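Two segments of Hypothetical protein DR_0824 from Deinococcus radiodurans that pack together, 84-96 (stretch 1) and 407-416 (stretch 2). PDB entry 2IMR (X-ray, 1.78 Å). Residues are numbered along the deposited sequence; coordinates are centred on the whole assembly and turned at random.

Stretch 1, residues 84-96: EERAGAVIAPPPV
Stretch 2, residues 407-416: TWQEGFRWEL

Two segments more than 300 residues apart in one chain meet along a short, antiparallel-running register: Gly88 lies by Glu415, Val90 by Trp414, Ile91 by Arg413 and Ala92 by Phe412. Stretch 1 has strand at 84-86 and 90-91, a loop between that bends at Ala87 and Ala89, and a proline run after. Stretch 2 makes 3-10 segments at 410-412 and 414-416, with Arg413 (phi/psi -97/92) between them. There a single beta bridge joins Ile91 to Arg413, CA to CA 4.8 Å. Its hydrogen bonds flank it: Ala92 N to Phe412 O, 2.8 Å, and Trp414 N to Val90 O, 3.2 Å. Phe412 O also receives Ile91 CA at 3.1 Å.

Trp414 (chi1 m, chi2 18°) is the main bump, burying 125 Å². Val90, chi1 t, lays CG1 over one face, 3.6 Å from the six-membered ring centroid. Ala92 CB, though its bond points away overall, still lies 4.1 Å from Trp414 CZ2, and Pro95 CD reaches that same CZ2 at 3.6 Å. At the ring edge Trp414 NE1 donates to Ala92 O at 2.9 Å and weakly to Pro93 O at 3.3 Å, so the buried polar corner is paid for. Ile91 (m, t) sets CG2 against the edge of Trp408, 3.8 Å from CH2; Phe412, chi1 m, brings CD2 to 3.8 Å from Pro93 CA.

At the other end Arg413 extends, all four chi angles near 180°. Ala87 CB covers one guanidinium face, 3.5 Å from Arg413 NE, and Glu85 OE1 makes a salt bridge at 3.6 Å to Arg413 NH1. Glu415 (chi1 p) holds NE of Arg413 through its OE2 at 2.8 Å. Gly88, phi/psi 97/-170, leaves a hollow: an ideal CB would sit 2.9 Å from Glu415 CB, a clash. Water 3 links the stretches, donating to Ala87 O and Val90 O and accepting from Glu415 N.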

ATOM      1  N   GLU A  84     -17.691 -17.129  28.128  1.00 35.35           N
ATOM      2  CA  GLU A  84     -16.842 -16.117  27.514  1.00 34.90           C
ATOM      3  C   GLU A  84     -15.421 -16.590  27.274  1.00 33.71           C
ATOM      4  O   GLU A  84     -14.888 -17.427  28.003  1.00 35.05           O
ATOM      5  CB  GLU A  84     -16.813 -14.840  28.357  1.00 37.06           C
ATOM      6  CG  GLU A  84     -18.017 -13.946  28.139  1.00 39.84           C
ATOM      7  CD  GLU A  84     -17.882 -12.597  28.818  1.00 41.71           C
ATOM      8  OE1 GLU A  84     -16.920 -11.860  28.504  1.00 41.50           O
ATOM      9  OE2 GLU A  84     -18.746 -12.275  29.664  1.00 44.98           O
ATOM     10  N   GLU A  85     -14.822 -16.037  26.227  1.00 31.60           N
ATOM     11  CA  GLU A  85     -13.459 -16.344  25.828  1.00 29.96           C
ATOM     12  C   GLU A  85     -12.788 -15.047  25.400  1.00 28.25           C
ATOM     13  O   GLU A  85     -13.329 -14.322  24.573  1.00 27.48           O
ATOM     14  CB  GLU A  85     -13.449 -17.292  24.627  1.00 29.38           C
ATOM     15  CG  GLU A  85     -13.736 -18.751  24.912  1.00 31.75           C
ATOM     16  CD  GLU A  85     -13.776 -19.567  23.633  1.00 31.66           C
ATOM     17  OE1 GLU A  85     -12.924 -19.329  22.754  1.00 35.38           O
ATOM     18  OE2 GLU A  85     -14.652 -20.445  23.499  1.00 34.76           O
ATOM     19  N   ARG A  86     -11.626 -14.747  25.970  1.00 27.96           N
ATOM     20  CA  ARG A  86     -10.875 -13.557  25.584  1.00 27.34           C
ATOM     21  C   ARG A  86     -10.187 -13.951  24.277  1.00 26.66           C
ATOM     22  O   ARG A  86      -9.309 -14.811  24.273  1.00 28.53           O
ATOM     23  CB  ARG A  86      -9.836 -13.216  26.654  1.00 28.26           C
ATOM     24  CG  ARG A  86      -8.709 -12.301  26.181  1.00 32.02           C
ATOM     25  CD  ARG A  86      -9.211 -11.005  25.555  1.00 33.88           C
ATOM     26  NE  ARG A  86      -8.095 -10.146  25.162  1.00 35.00           N
ATOM     27  CZ  ARG A  86      -8.220  -8.953  24.590  1.00 35.35           C
ATOM     28  NH1 ARG A  86      -9.423  -8.456  24.333  1.00 37.50           N
ATOM     29  NH2 ARG A  86      -7.136  -8.252  24.275  1.00 35.84           N
ATOM     30  N   ALA A  87     -10.583 -13.330  23.171  1.00 24.43           N
ATOM     31  CA  ALA A  87     -10.022 -13.688  21.872  1.00 23.39           C
ATOM     32  C   ALA A  87      -8.906 -12.805  21.323  1.00 21.25           C
ATOM     33  O   ALA A  87      -8.602 -12.864  20.134  1.00 23.16           O
ATOM     34  CB  ALA A  87     -11.146 -13.793  20.851  1.00 21.78           C
ATOM     35  N   GLY A  88      -8.297 -11.991  22.174  1.00 21.15           N
ATOM     36  CA  GLY A  88      -7.211 -11.144  21.710  1.00 22.17           C
ATOM     37  C   GLY A  88      -7.608  -9.727  21.351  1.00 23.42           C
ATOM     38  O   GLY A  88      -8.735  -9.300  21.603  1.00 24.49           O
ATOM     39  N   ALA A  89      -6.679  -8.998  20.741  1.00 21.80           N
ATOM     40  CA  ALA A  89      -6.926  -7.608  20.374  1.00 23.28           C
ATOM     41  C   ALA A  89      -7.854  -7.405  19.185  1.00 22.34           C
ATOM     42  O   ALA A  89      -8.751  -6.563  19.221  1.00 23.50           O
ATOM     43  CB  ALA A  89      -5.597  -6.900  20.111  1.00 24.89           C
ATOM     44  N   VAL A  90      -7.661  -8.183  18.132  1.00 19.52           N
ATOM     45  CA  VAL A  90      -8.469  -7.992  16.947  1.00 20.05           C
ATOM     46  C   VAL A  90      -9.167  -9.202  16.352  1.00 20.85           C
ATOM     47  O   VAL A  90      -8.589 -10.286  16.229  1.00 19.23           O
ATOM     48  CB  VAL A  90      -7.612  -7.359  15.815  1.00 19.68           C
ATOM     49  CG1 VAL A  90      -8.453  -7.162  14.563  1.00 18.47           C
ATOM     50  CG2 VAL A  90      -7.013  -6.037  16.295  1.00 18.35           C
ATOM     51  N   ILE A  91     -10.425  -8.995  15.987  1.00 20.28           N
ATOM     52  CA  ILE A  91     -11.212 -10.011  15.311  1.00 21.37           C
ATOM     53  C   ILE A  91     -11.694  -9.305  14.057  1.00 21.33           C
ATOM     54  O   ILE A  91     -12.441  -8.324  14.139  1.00 23.00           O
ATOM     55  CB  ILE A  91     -12.434 -10.478  16.125  1.00 21.23           C
ATOM     56  CG1 ILE A  91     -11.973 -11.282  17.344  1.00 22.29           C
ATOM     57  CG2 ILE A  91     -13.328 -11.332  15.244  1.00 18.15           C
ATOM     58  CD1 ILE A  91     -13.106 -11.818  18.198  1.00 21.79           C
ATOM     59  N   ALA A  92     -11.249  -9.787  12.900  1.00 19.95           N
ATOM     60  CA  ALA A  92     -11.621  -9.184  11.626  1.00 21.58           C
ATOM     61  C   ALA A  92     -11.117 -10.022  10.464  1.00 23.33           C
ATOM     62  O   ALA A  92     -10.264 -10.894  10.640  1.00 23.20           O
ATOM     63  CB  ALA A  92     -11.040  -7.765  11.531  1.00 21.83           C
ATOM     64  N   PRO A  93     -11.644  -9.778   9.254  1.00 23.31           N
ATOM     65  CA  PRO A  93     -11.192 -10.548   8.098  1.00 23.53           C
ATOM     66  C   PRO A  93      -9.687 -10.338   7.954  1.00 23.90           C
ATOM     67  O   PRO A  93      -9.144  -9.374   8.500  1.00 22.14           O
ATOM     68  CB  PRO A  93     -11.973  -9.922   6.943  1.00 23.95           C
ATOM     69  CG  PRO A  93     -13.245  -9.475   7.606  1.00 24.09           C
ATOM     70  CD  PRO A  93     -12.741  -8.864   8.885  1.00 24.73           C
ATOM     71  N   PRO A  94      -8.991 -11.239   7.239  1.00 23.40           N
ATOM     72  CA  PRO A  94      -7.546 -11.059   7.077  1.00 23.73           C
ATOM     73  C   PRO A  94      -7.277  -9.716   6.401  1.00 22.98           C
ATOM     74  O   PRO A  94      -7.955  -9.353   5.440  1.00 20.44           O
ATOM     75  CB  PRO A  94      -7.143 -12.250   6.211  1.00 25.88           C
ATOM     76  CG  PRO A  94      -8.397 -12.563   5.447  1.00 25.72           C
ATOM     77  CD  PRO A  94      -9.459 -12.420   6.500  1.00 26.55           C
ATOM     78  N   PRO A  95      -6.285  -8.965   6.896  1.00 22.33           N
ATOM     79  CA  PRO A  95      -5.968  -7.659   6.311  1.00 20.22           C
ATOM     80  C   PRO A  95      -5.356  -7.708   4.919  1.00 19.73           C
ATOM     81  O   PRO A  95      -4.743  -8.695   4.518  1.00 18.65           O
ATOM     82  CB  PRO A  95      -5.020  -7.051   7.335  1.00 21.01           C
ATOM     83  CG  PRO A  95      -4.255  -8.255   7.812  1.00 20.81           C
ATOM     84  CD  PRO A  95      -5.355  -9.287   7.996  1.00 21.97           C
ATOM     85  N   VAL A  96      -5.538  -6.620   4.187  1.00 17.95           N
ATOM     86  CA  VAL A  96      -4.997  -6.494   2.846  1.00 18.13           C
ATOM     87  C   VAL A  96      -3.645  -5.795   2.931  1.00 17.84           C
ATOM     88  O   VAL A  96      -3.491  -4.813   3.661  1.00 17.40           O
ATOM     89  CB  VAL A  96      -5.924  -5.637   1.952  1.00 18.01           C
ATOM     90  CG1 VAL A  96      -5.218  -5.297   0.638  1.00 20.91           C
ATOM     91  CG2 VAL A  96      -7.228  -6.384   1.687  1.00 20.63           C
ATOM     92  N   THR A 407     -19.739 -18.887   8.306  1.00 32.18           N
ATOM     93  CA  THR A 407     -18.911 -19.882   8.980  1.00 31.93           C
ATOM     94  C   THR A 407     -17.832 -19.145   9.770  1.00 30.33           C
ATOM     95  O   THR A 407     -17.129 -18.298   9.215  1.00 31.16           O
ATOM     96  CB  THR A 407     -18.205 -20.816   7.965  1.00 33.02           C
ATOM     97  OG1 THR A 407     -19.183 -21.491   7.161  1.00 36.28           O
ATOM     98  CG2 THR A 407     -17.358 -21.848   8.691  1.00 32.12           C
ATOM     99  N   TRP A 408     -17.711 -19.447  11.060  1.00 27.87           N
ATOM    100  CA  TRP A 408     -16.685 -18.811  11.881  1.00 26.86           C
ATOM    101  C   TRP A 408     -15.336 -19.388  11.469  1.00 26.56           C
ATOM    102  O   TRP A 408     -15.143 -20.603  11.497  1.00 27.36           O
ATOM    103  CB  TRP A 408     -16.925 -19.083  13.371  1.00 26.01           C
ATOM    104  CG  TRP A 408     -15.751 -18.695  14.240  1.00 25.33           C
ATOM    105  CD1 TRP A 408     -14.940 -19.538  14.947  1.00 25.39           C
ATOM    106  CD2 TRP A 408     -15.242 -17.372  14.460  1.00 24.16           C
ATOM    107  NE1 TRP A 408     -13.959 -18.822  15.595  1.00 23.77           N
ATOM    108  CE2 TRP A 408     -14.121 -17.491  15.313  1.00 24.35           C
ATOM    109  CE3 TRP A 408     -15.623 -16.097  14.021  1.00 24.09           C
ATOM    110  CZ2 TRP A 408     -13.376 -16.384  15.734  1.00 23.67           C
ATOM    111  CZ3 TRP A 408     -14.883 -14.995  14.441  1.00 24.00           C
ATOM    112  CH2 TRP A 408     -13.771 -15.147  15.288  1.00 25.81           C
ATOM    113  N   GLN A 409     -14.408 -18.519  11.082  1.00 26.09           N
ATOM    114  CA  GLN A 409     -13.084 -18.964  10.662  1.00 27.75           C
ATOM    115  C   GLN A 409     -11.996 -18.496  11.617  1.00 26.36           C
ATOM    116  O   GLN A 409     -12.007 -17.357  12.082  1.00 24.63           O
ATOM    117  CB  GLN A 409     -12.772 -18.452   9.253  1.00 30.65           C
ATOM    118  CG  GLN A 409     -13.685 -19.002   8.169  1.00 34.03           C
ATOM    119  CD  GLN A 409     -13.258 -18.575   6.778  1.00 37.87           C
ATOM    120  OE1 GLN A 409     -13.862 -18.973   5.780  1.00 40.20           O
ATOM    121  NE2 GLN A 409     -12.207 -17.760   6.704  1.00 38.27           N
ATOM    122  N   GLU A 410     -11.053 -19.385  11.906  1.00 26.05           N
ATOM    123  CA  GLU A 410      -9.958 -19.054  12.803  1.00 26.19           C
ATOM    124  C   GLU A 410      -9.160 -17.892  12.220  1.00 24.91           C
ATOM    125  O   GLU A 410      -8.477 -17.170  12.939  1.00 24.97           O
ATOM    126  CB  GLU A 410      -9.051 -20.271  13.001  1.00 26.05           C
ATOM    127  CG  GLU A 410      -8.053 -20.098  14.129  1.00 29.78           C
ATOM    128  CD  GLU A 410      -7.345 -21.390  14.490  1.00 29.21           C
ATOM    129  OE1 GLU A 410      -6.151 -21.537  14.144  1.00 31.45           O
ATOM    130  OE2 GLU A 410      -7.990 -22.255  15.118  1.00 28.14           O
ATOM    131  N   GLY A 411      -9.257 -17.716  10.905  1.00 25.29           N
ATOM    132  CA  GLY A 411      -8.546 -16.632  10.248  1.00 26.12           C
ATOM    133  C   GLY A 411      -9.009 -15.252  10.685  1.00 26.55           C
ATOM    134  O   GLY A 411      -8.312 -14.259  10.459  1.00 28.26           O
ATOM    135  N   PHE A 412     -10.184 -15.180  11.312  1.00 24.28           N
ATOM    136  CA  PHE A 412     -10.738 -13.906  11.776  1.00 22.27           C
ATOM    137  C   PHE A 412     -10.152 -13.505  13.119  1.00 19.74           C
ATOM    138  O   PHE A 412     -10.262 -12.356  13.540  1.00 18.45           O
ATOM    139  CB  PHE A 412     -12.260 -14.009  11.921  1.00 23.73           C
ATOM    140  CG  PHE A 412     -12.978 -14.289  10.635  1.00 26.56           C
ATOM    141  CD1 PHE A 412     -14.236 -14.884  10.647  1.00 29.02           C
ATOM    142  CD2 PHE A 412     -12.413 -13.940   9.415  1.00 26.43           C
ATOM    143  CE1 PHE A 412     -14.922 -15.132   9.458  1.00 30.40           C
ATOM    144  CE2 PHE A 412     -13.088 -14.180   8.222  1.00 30.86           C
ATOM    145  CZ  PHE A 412     -14.345 -14.778   8.243  1.00 31.64           C
ATOM    146  N   ARG A 413      -9.545 -14.467  13.798  1.00 19.35           N
ATOM    147  CA  ARG A 413      -8.953 -14.225  15.104  1.00 19.34           C
ATOM    148  C   ARG A 413      -7.451 -13.972  14.898  1.00 20.70           C
ATOM    149  O   ARG A 413      -6.644 -14.900  14.891  1.00 19.81           O
ATOM    150  CB  ARG A 413      -9.207 -15.454  15.980  1.00 19.89           C
ATOM    151  CG  ARG A 413      -8.942 -15.278  17.447  1.00 18.89           C
ATOM    152  CD  ARG A 413      -9.636 -16.401  18.240  1.00 16.46           C
ATOM    153  NE  ARG A 413      -9.161 -16.439  19.615  1.00 17.65           N
ATOM    154  CZ  ARG A 413      -9.666 -17.215  20.566  1.00 18.15           C
ATOM    155  NH1 ARG A 413     -10.681 -18.033  20.299  1.00 15.90           N
ATOM    156  NH2 ARG A 413      -9.147 -17.171  21.784  1.00 16.87           N
ATOM    157  N   TRP A 414      -7.087 -12.702  14.739  1.00 20.65           N
ATOM    158  CA  TRP A 414      -5.699 -12.322  14.486  1.00 20.39           C
ATOM    159  C   TRP A 414      -4.639 -12.842  15.457  1.00 20.47           C
ATOM    160  O   TRP A 414      -3.501 -13.085  15.051  1.00 19.52           O
ATOM    161  CB  TRP A 414      -5.594 -10.798  14.389  1.00 18.46           C
ATOM    162  CG  TRP A 414      -6.254 -10.223  13.167  1.00 19.12           C
ATOM    163  CD1 TRP A 414      -7.183 -10.829  12.368  1.00 19.51           C
ATOM    164  CD2 TRP A 414      -6.063  -8.906  12.631  1.00 19.17           C
ATOM    165  NE1 TRP A 414      -7.581  -9.974  11.368  1.00 19.02           N
ATOM    166  CE2 TRP A 414      -6.910  -8.786  11.506  1.00 19.72           C
ATOM    167  CE3 TRP A 414      -5.260  -7.817  12.993  1.00 20.08           C
ATOM    168  CZ2 TRP A 414      -6.978  -7.616  10.737  1.00 20.37           C
ATOM    169  CZ3 TRP A 414      -5.327  -6.647  12.226  1.00 19.27           C
ATOM    170  CH2 TRP A 414      -6.181  -6.562  11.112  1.00 18.90           C
ATOM    171  N   GLU A 415      -4.997 -13.023  16.727  1.00 18.97           N
ATOM    172  CA  GLU A 415      -4.023 -13.501  17.707  1.00 20.05           C
ATOM    173  C   GLU A 415      -3.498 -14.908  17.398  1.00 19.86           C
ATOM    174  O   GLU A 415      -2.497 -15.339  17.978  1.00 18.17           O
ATOM    175  CB  GLU A 415      -4.622 -13.497  19.119  1.00 20.67           C
ATOM    176  CG  GLU A 415      -5.631 -14.609  19.358  1.00 21.02           C
ATOM    177  CD  GLU A 415      -5.921 -14.849  20.827  1.00 21.28           C
ATOM    178  OE1 GLU A 415      -5.045 -14.569  21.672  1.00 21.05           O
ATOM    179  OE2 GLU A 415      -7.022 -15.348  21.134  1.00 23.42           O
ATOM    180  N   LEU A 416      -4.159 -15.610  16.482  1.00 19.52           N
ATOM    181  CA  LEU A 416      -3.758 -16.978  16.127  1.00 20.53           C
ATOM    182  C   LEU A 416      -3.030 -17.080  14.787  1.00 22.45           C
ATOM    183  O   LEU A 416      -2.755 -18.187  14.301  1.00 22.73           O
ATOM    184  CB  LEU A 416      -4.994 -17.884  16.087  1.00 20.70           C
ATOM    185  CG  LEU A 416      -5.943 -17.827  17.286  1.00 19.86           C
ATOM    186  CD1 LEU A 416      -7.155 -18.716  17.026  1.00 20.51           C
ATOM    187  CD2 LEU A 416      -5.218 -18.271  18.541  1.00 21.27           C
TER
HETATM  188  O   HOH W   1     -10.494 -19.272  23.534  1.00 41.24           O
HETATM  189  O   HOH W   2      -6.550 -14.580  24.238  1.00 20.17           O
HETATM  190  O   HOH W   3      -7.205 -11.963  17.945  1.00 21.27           O